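Local coordinates for protein soluble lytic transglycosylase B3 (PDB 5ANZ) that probably cleaves the glycan strands of peptidoglycan as a lytic transglycosylase in the turnover of the bacterial cell wall, and binds a calcium ion, at residues 214-218 against 240-244; 130-136 against 243-249. All coordinates share one frame; numbering follows the deposited sequence.

Contact 1 of 2, residues 214-218 against 240-244; sequences QYAVD and NYLKA. With CA (calcium ion), chain B.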
loop_
_atom_site.group_PDB
_atom_site.type_symbol
_atom_site.label_atom_id
_atom_site.label_comp_id
_atom_site.label_asym_id
_atom_site.label_seq_id
_atom_site.Cartn_x
_atom_site.Cartn_y
_atom_site.Cartn_z
ATOM N N GLN A 214 3.360 11.178 14.189
ATOM C CA GLN A 214 3.210 12.387 13.390
ATOM C C GLN A 214 1.781 12.628 12.936
ATOM O O GLN A 214 1.362 13.774 12.813
ATOM C CB GLN A 214 4.126 12.359 12.164
ATOM C CG GLN A 214 4.000 13.624 11.324
ATOM C CD GLN A 214 5.101 13.776 10.293
ATOM O OE1 GLN A 214 6.028 12.968 10.228
ATOM N NE2 GLN A 214 5.003 14.825 9.479
ATOM N N TYR A 215 1.016 11.564 12.699
ATOM C CA TYR A 215 -0.298 11.765 12.066
ATOM C C TYR A 215 -1.516 11.258 12.828
ATOM O O TYR A 215 -2.631 11.593 12.464
ATOM C CB TYR A 215 -0.318 11.118 10.672
ATOM C CG TYR A 215 0.701 11.730 9.757
ATOM C CD1 TYR A 215 0.451 12.944 9.141
ATOM C CD2 TYR A 215 1.921 11.106 9.530
ATOM C CE1 TYR A 215 1.406 13.530 8.300
ATOM C CE2 TYR A 215 2.874 11.677 8.699
ATOM C CZ TYR A 215 2.602 12.882 8.082
ATOM O OH TYR A 215 3.554 13.448 7.266
ATOM N N ALA A 216 -1.329 10.466 13.873
ATOM C CA ALA A 216 -2.494 10.060 14.643
ATOM C C ALA A 216 -3.170 11.265 15.306
ATOM O O ALA A 216 -2.530 12.278 15.654
ATOM C CB ALA A 216 -2.123 9.012 15.690
ATOM N N VAL A 217 -4.477 11.133 15.461
ATOM C CA VAL A 217 -5.362 12.173 15.948
ATOM C C VAL A 217 -6.151 11.716 17.163
ATOM O O VAL A 217 -6.575 10.564 17.212
ATOM C CB VAL A 217 -6.364 12.574 14.836
ATOM C CG1 VAL A 217 -7.444 13.483 15.385
ATOM C CG2 VAL A 217 -5.620 13.217 13.665
ATOM N N ASP A 218 -6.362 12.612 18.127
ATOM C CA ASP A 218 -7.323 12.379 19.204
ATOM C C ASP A 218 -8.654 13.033 18.846
ATOM O O ASP A 218 -8.853 14.244 19.072
ATOM C CB ASP A 218 -6.788 12.934 20.534
ATOM C CG ASP A 218 -7.790 12.806 21.665
ATOM O OD1 ASP A 218 -8.746 12.007 21.535
ATOM O OD2 ASP A 218 -7.618 13.503 22.692
ATOM N N ASN A 240 -6.490 12.309 8.411
ATOM C CA ASN A 240 -5.379 13.240 8.585
ATOM C C ASN A 240 -4.170 12.833 7.717
ATOM O O ASN A 240 -3.506 13.674 7.092
ATOM C CB ASN A 240 -4.993 13.292 10.069
ATOM C CG ASN A 240 -4.014 14.388 10.365
ATOM O OD1 ASN A 240 -4.201 15.518 9.943
ATOM N ND2 ASN A 240 -2.956 14.063 11.089
ATOM N N TYR A 241 -3.888 11.540 7.670
ATOM C CA TYR A 241 -2.768 11.022 6.884
ATOM C C TYR A 241 -3.059 11.163 5.379
ATOM O O TYR A 241 -2.187 11.578 4.604
ATOM C CB TYR A 241 -2.480 9.556 7.259
ATOM C CG TYR A 241 -1.233 8.964 6.618
ATOM C CD1 TYR A 241 -1.269 8.420 5.343
ATOM C CD2 TYR A 241 -0.025 8.947 7.299
ATOM C CE1 TYR A 241 -0.133 7.877 4.766
ATOM C CE2 TYR A 241 1.112 8.412 6.726
ATOM C CZ TYR A 241 1.053 7.875 5.467
ATOM O OH TYR A 241 2.188 7.332 4.905
ATOM N N LEU A 242 -4.285 10.853 4.961
ATOM C CA LEU A 242 -4.628 11.059 3.549
ATOM C C LEU A 242 -4.531 12.528 3.148
ATOM O O LEU A 242 -4.095 12.854 2.036
ATOM C CB LEU A 242 -6.039 10.538 3.246
ATOM C CG LEU A 242 -6.143 9.015 3.174
ATOM C CD1 LEU A 242 -7.632 8.618 3.090
ATOM C CD2 LEU A 242 -5.352 8.427 1.972
ATOM N N LYS A 243 -4.949 13.423 4.038
ATOM C CA LYS A 243 -4.929 14.835 3.708
ATOM C C LYS A 243 -3.480 15.302 3.613
ATOM O O LYS A 243 -3.134 16.059 2.698
ATOM C CB LYS A 243 -5.715 15.665 4.739
ATOM C CG LYS A 243 -5.774 17.174 4.457
ATOM C CD LYS A 243 -6.588 17.478 3.171
ATOM C CE LYS A 243 -6.610 18.986 2.852
ATOM N NZ LYS A 243 -7.419 19.790 3.824
ATOM N N ALA A 244 -2.639 14.849 4.547
ATOM C CA ALA A 244 -1.214 15.209 4.525
ATOM C C ALA A 244 -0.554 14.679 3.254
ATOM O O ALA A 244 0.420 15.258 2.759
ATOM C CB ALA A 244 -0.496 14.662 5.758
HETATM CA CA CA B . -9.105 9.703 21.836
HETATM O O HOH W 1 -0.154 15.216 11.422
HETATM O O HOH W 2 -9.677 7.663 22.884
#
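Tyr215 and Tyr241 meet as a T-shaped pair: the edge of Tyr241 is turned toward the face of Tyr215, with the ring planes 77° apart and the centroids separated by 5.2 Å. Here the packing is tight. Tyr241 CD2 comes within 3.7 Å of Tyr215 CD2, and one helical turn on from Asn240 the methyl of Ala244 reaches Tyr215 CE1 at 3.4 Å, a closeness that the small alanine side chain permits. Tyr215 takes this place because its CG lies anti to its own carbonyl carbon (chi1 -61°), which lays the ring alongside helix 231-244.

The same residue is held by its backbone. Asn240 ND2 donates to Tyr215 O over 2.8 Å in a nearly straight bond (165°), the acceptor lying close to the amide plane of Asn240 while the donor is tilted out of the carbonyl plane. An amide suits this position, since its second N-H is still available for water 1, which accepts from Asn240 ND2 and donates to Gln214 O. That bridge forms the looser, hydrated side of the contact, at the exposed Gln214. Beyond it Val217 lays CG2 against Asn240 CB at 3.7 Å, a modest apolar touch.

Asp218 turns from the helix to the metal, giving OD1 to the calcium ion at 2.4 Å. Asp220, Asp222, the backbone O of Lys224 and Asp233 complete the protein ligands; the first four are spaced as in an EF-hand, while Asp233 comes later than the canonical twelfth position. Tyr241 itself hydrogen-bonds through OH to Lys325 O and packs edge-to-face with Tyr326, a residue of the N-acetylglucosamine site. The contact thus joins the end of helix 209-215 to helix 231-244, with helix 120-130 against Val217 and Asn240.

Contact 2 of 2, residues 130-136 against 243-249; sequences YAVDADA and KASGWIA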
loop_
_atom_site.group_PDB
_atom_site.type_symbol
_atom_site.label_atom_id
_atom_site.label_comp_id
_atom_site.label_asym_id
_atom_site.label_seq_id
_atom_site.Cartn_x
_atom_site.Cartn_y
_atom_site.Cartn_z
ATOM N N TYR A 130 -11.334 17.453 7.730
ATOM C CA TYR A 130 -10.076 17.177 7.041
ATOM C C TYR A 130 -10.203 17.318 5.530
ATOM O O TYR A 130 -9.207 17.249 4.823
ATOM C CB TYR A 130 -9.564 15.773 7.394
ATOM C CG TYR A 130 -9.209 15.660 8.856
ATOM C CD1 TYR A 130 -7.989 16.126 9.326
ATOM C CD2 TYR A 130 -10.110 15.131 9.776
ATOM C CE1 TYR A 130 -7.667 16.058 10.661
ATOM C CE2 TYR A 130 -9.796 15.057 11.122
ATOM C CZ TYR A 130 -8.570 15.519 11.556
ATOM O OH TYR A 130 -8.235 15.473 12.890
ATOM N N ALA A 131 -11.420 17.545 5.043
ATOM C CA ALA A 131 -11.659 17.590 3.602
ATOM C C ALA A 131 -11.140 16.303 2.949
ATOM O O ALA A 131 -10.350 16.336 1.983
ATOM C CB ALA A 131 -11.010 18.804 2.975
ATOM N N VAL A 132 -11.608 15.176 3.473
ATOM C CA VAL A 132 -11.297 13.873 2.897
ATOM C C VAL A 132 -12.592 13.077 2.799
ATOM O O VAL A 132 -13.355 13.019 3.758
ATOM C CB VAL A 132 -10.274 13.083 3.733
ATOM C CG1 VAL A 132 -10.040 11.715 3.124
ATOM C CG2 VAL A 132 -8.948 13.860 3.809
ATOM N N ASP A 133 -12.823 12.473 1.640
ATOM C CA ASP A 133 -14.054 11.734 1.388
ATOM C C ASP A 133 -14.195 10.533 2.308
ATOM O O ASP A 133 -13.261 9.745 2.457
ATOM C CB ASP A 133 -14.107 11.288 -0.074
ATOM C CG ASP A 133 -14.123 12.473 -1.023
ATOM O OD1 ASP A 133 -15.216 13.003 -1.289
ATOM O OD2 ASP A 133 -13.046 12.909 -1.466
ATOM N N ALA A 134 -15.377 10.397 2.903
ATOM C CA ALA A 134 -15.647 9.314 3.838
ATOM C C ALA A 134 -15.431 7.959 3.185
ATOM O O ALA A 134 -14.961 7.027 3.837
ATOM C CB ALA A 134 -17.068 9.409 4.371
ATOM N N ASP A 135 -15.798 7.841 1.907
ATOM C CA ASP A 135 -15.731 6.538 1.250
ATOM C C ASP A 135 -14.290 6.088 1.120
ATOM O O ASP A 135 -13.988 4.897 1.233
ATOM C CB ASP A 135 -16.392 6.563 -0.128
ATOM C CG ASP A 135 -17.915 6.669 -0.059
ATOM O OD1 ASP A 135 -18.502 6.487 1.034
ATOM O OD2 ASP A 135 -18.525 6.922 -1.123
ATOM N N ALA A 136 -13.381 7.039 0.908
ATOM C CA ALA A 136 -11.962 6.708 0.810
ATOM C C ALA A 136 -11.381 6.333 2.177
ATOM O O ALA A 136 -10.636 5.366 2.272
ATOM C CB ALA A 136 -11.174 7.861 0.209
ATOM N N LYS A 243 -4.949 13.423 4.038
ATOM C CA LYS A 243 -4.929 14.835 3.708
ATOM C C LYS A 243 -3.480 15.302 3.613
ATOM O O LYS A 243 -3.134 16.059 2.698
ATOM C CB LYS A 243 -5.715 15.665 4.739
ATOM C CG LYS A 243 -5.774 17.174 4.457
ATOM C CD LYS A 243 -6.588 17.478 3.171
ATOM C CE LYS A 243 -6.610 18.986 2.852
ATOM N NZ LYS A 243 -7.419 19.790 3.824
ATOM N N ALA A 244 -2.639 14.849 4.547
ATOM C CA ALA A 244 -1.214 15.209 4.525
ATOM C C ALA A 244 -0.554 14.679 3.254
ATOM O O ALA A 244 0.420 15.258 2.759
ATOM C CB ALA A 244 -0.496 14.662 5.758
ATOM N N SER A 245 -1.103 13.584 2.730
ATOM C CA SER A 245 -0.588 12.923 1.530
ATOM C C SER A 245 -1.128 13.532 0.246
ATOM O O SER A 245 -0.778 13.067 -0.846
ATOM C CB SER A 245 -0.927 11.421 1.557
ATOM O OG SER A 245 -0.297 10.759 2.656
ATOM N N GLY A 246 -1.982 14.552 0.371
ATOM C CA GLY A 246 -2.398 15.360 -0.770
ATOM C C GLY A 246 -3.834 15.188 -1.255
ATOM O O GLY A 246 -4.203 15.717 -2.309
ATOM N N TRP A 247 -4.660 14.475 -0.494
ATOM C CA TRP A 247 -6.055 14.281 -0.893
ATOM C C TRP A 247 -6.794 15.555 -1.235
ATOM O O TRP A 247 -6.790 16.532 -0.466
ATOM C CB TRP A 247 -6.847 13.575 0.228
ATOM C CG TRP A 247 -8.124 12.976 -0.296
ATOM C CD1 TRP A 247 -9.377 13.539 -0.289
ATOM C CD2 TRP A 247 -8.256 11.709 -0.933
ATOM N NE1 TRP A 247 -10.283 12.678 -0.882
ATOM C CE2 TRP A 247 -9.614 11.548 -1.285
ATOM C CE3 TRP A 247 -7.355 10.686 -1.249
ATOM C CZ2 TRP A 247 -10.087 10.413 -1.934
ATOM C CZ3 TRP A 247 -7.827 9.554 -1.880
ATOM C CH2 TRP A 247 -9.183 9.428 -2.223
ATOM N N ILE A 248 -7.448 15.544 -2.394
ATOM C CA ILE A 248 -8.353 16.614 -2.773
ATOM C C ILE A 248 -9.775 16.088 -2.707
ATOM O O ILE A 248 -10.147 15.215 -3.489
ATOM C CB ILE A 248 -8.062 17.125 -4.172
ATOM C CG1 ILE A 248 -6.623 17.641 -4.254
ATOM C CG2 ILE A 248 -9.067 18.201 -4.545
ATOM C CD1 ILE A 248 -6.071 17.666 -5.674
ATOM N N ALA A 249 -10.559 16.617 -1.779
ATOM C CA ALA A 249 -11.929 16.153 -1.572
ATOM C C ALA A 249 -12.759 16.202 -2.851
ATOM O O ALA A 249 -12.809 17.234 -3.542
ATOM C CB ALA A 249 -12.603 16.981 -0.485
HETATM O O HOH W 3 -8.940 17.988 0.379
#
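Trp247 lays its indole along the turn before helix 134-145 and the helix's first residues, touching Val132, Asp133 and Ala136 in succession. With CG anti to the backbone N (chi1 -162°), the ring is carried across to that segment. CB lies 4.2 Å from Val132 CG2. At CG and CD1 the ring passes beneath Val132 CG1, which sits over one face of the pyrrole ring, 4.0 Å from its centroid, in a CH-pi contact. CD1 also faces Ala131 O at the ring edge. NE1 then donates to Asp133 OD2, a 2.8 Å bond at 169° that runs in the indole plane and uses the anti lone pair of the carboxylate. At the end of the ring, CZ2 and CH2 both meet the methyl of Ala136, CZ2 at 3.5 Å from its CB.

Lys243 approaches the same segment from four residues earlier: its aliphatic CD rests on Tyr130 O, to which NZ adds a weak bond. Ala249 CB, small enough to come close, touches Ala131 O, and water 3 links Ala131 O, Trp247 O and Ala249 N. Gly246, with positive phi, closes helix 231-244 in a Schellman motif and turns the chain toward Trp247.

Two N-H groups, from Trp247 and Gly250, grip OD2, and the buried indole has its one polar group satisfied by an acceptor that is probably ionised.

In the fold
From the N terminus, the chain leaves helix 120-130 through 130-136 and enters helix 134-145. It then runs through more than a hundred residues, about half of them helical, before 243-249 returns to this turn; contact 2 therefore closes a long loop. Contact 1 closes a much shorter one, the 21 residues between 218 and 240 that carry the calcium-binding loop and most of helix 231-244. Both contacts use the end of that helix, sharing Lys243 and Ala244, and the short loop lies wholly inside the long one. They touch at Tyr130 of contact 2, and Leu242 packs on Val132. Together they tie the calcium loop and helix 209-215 to the turn between helices 120-130 and 134-145.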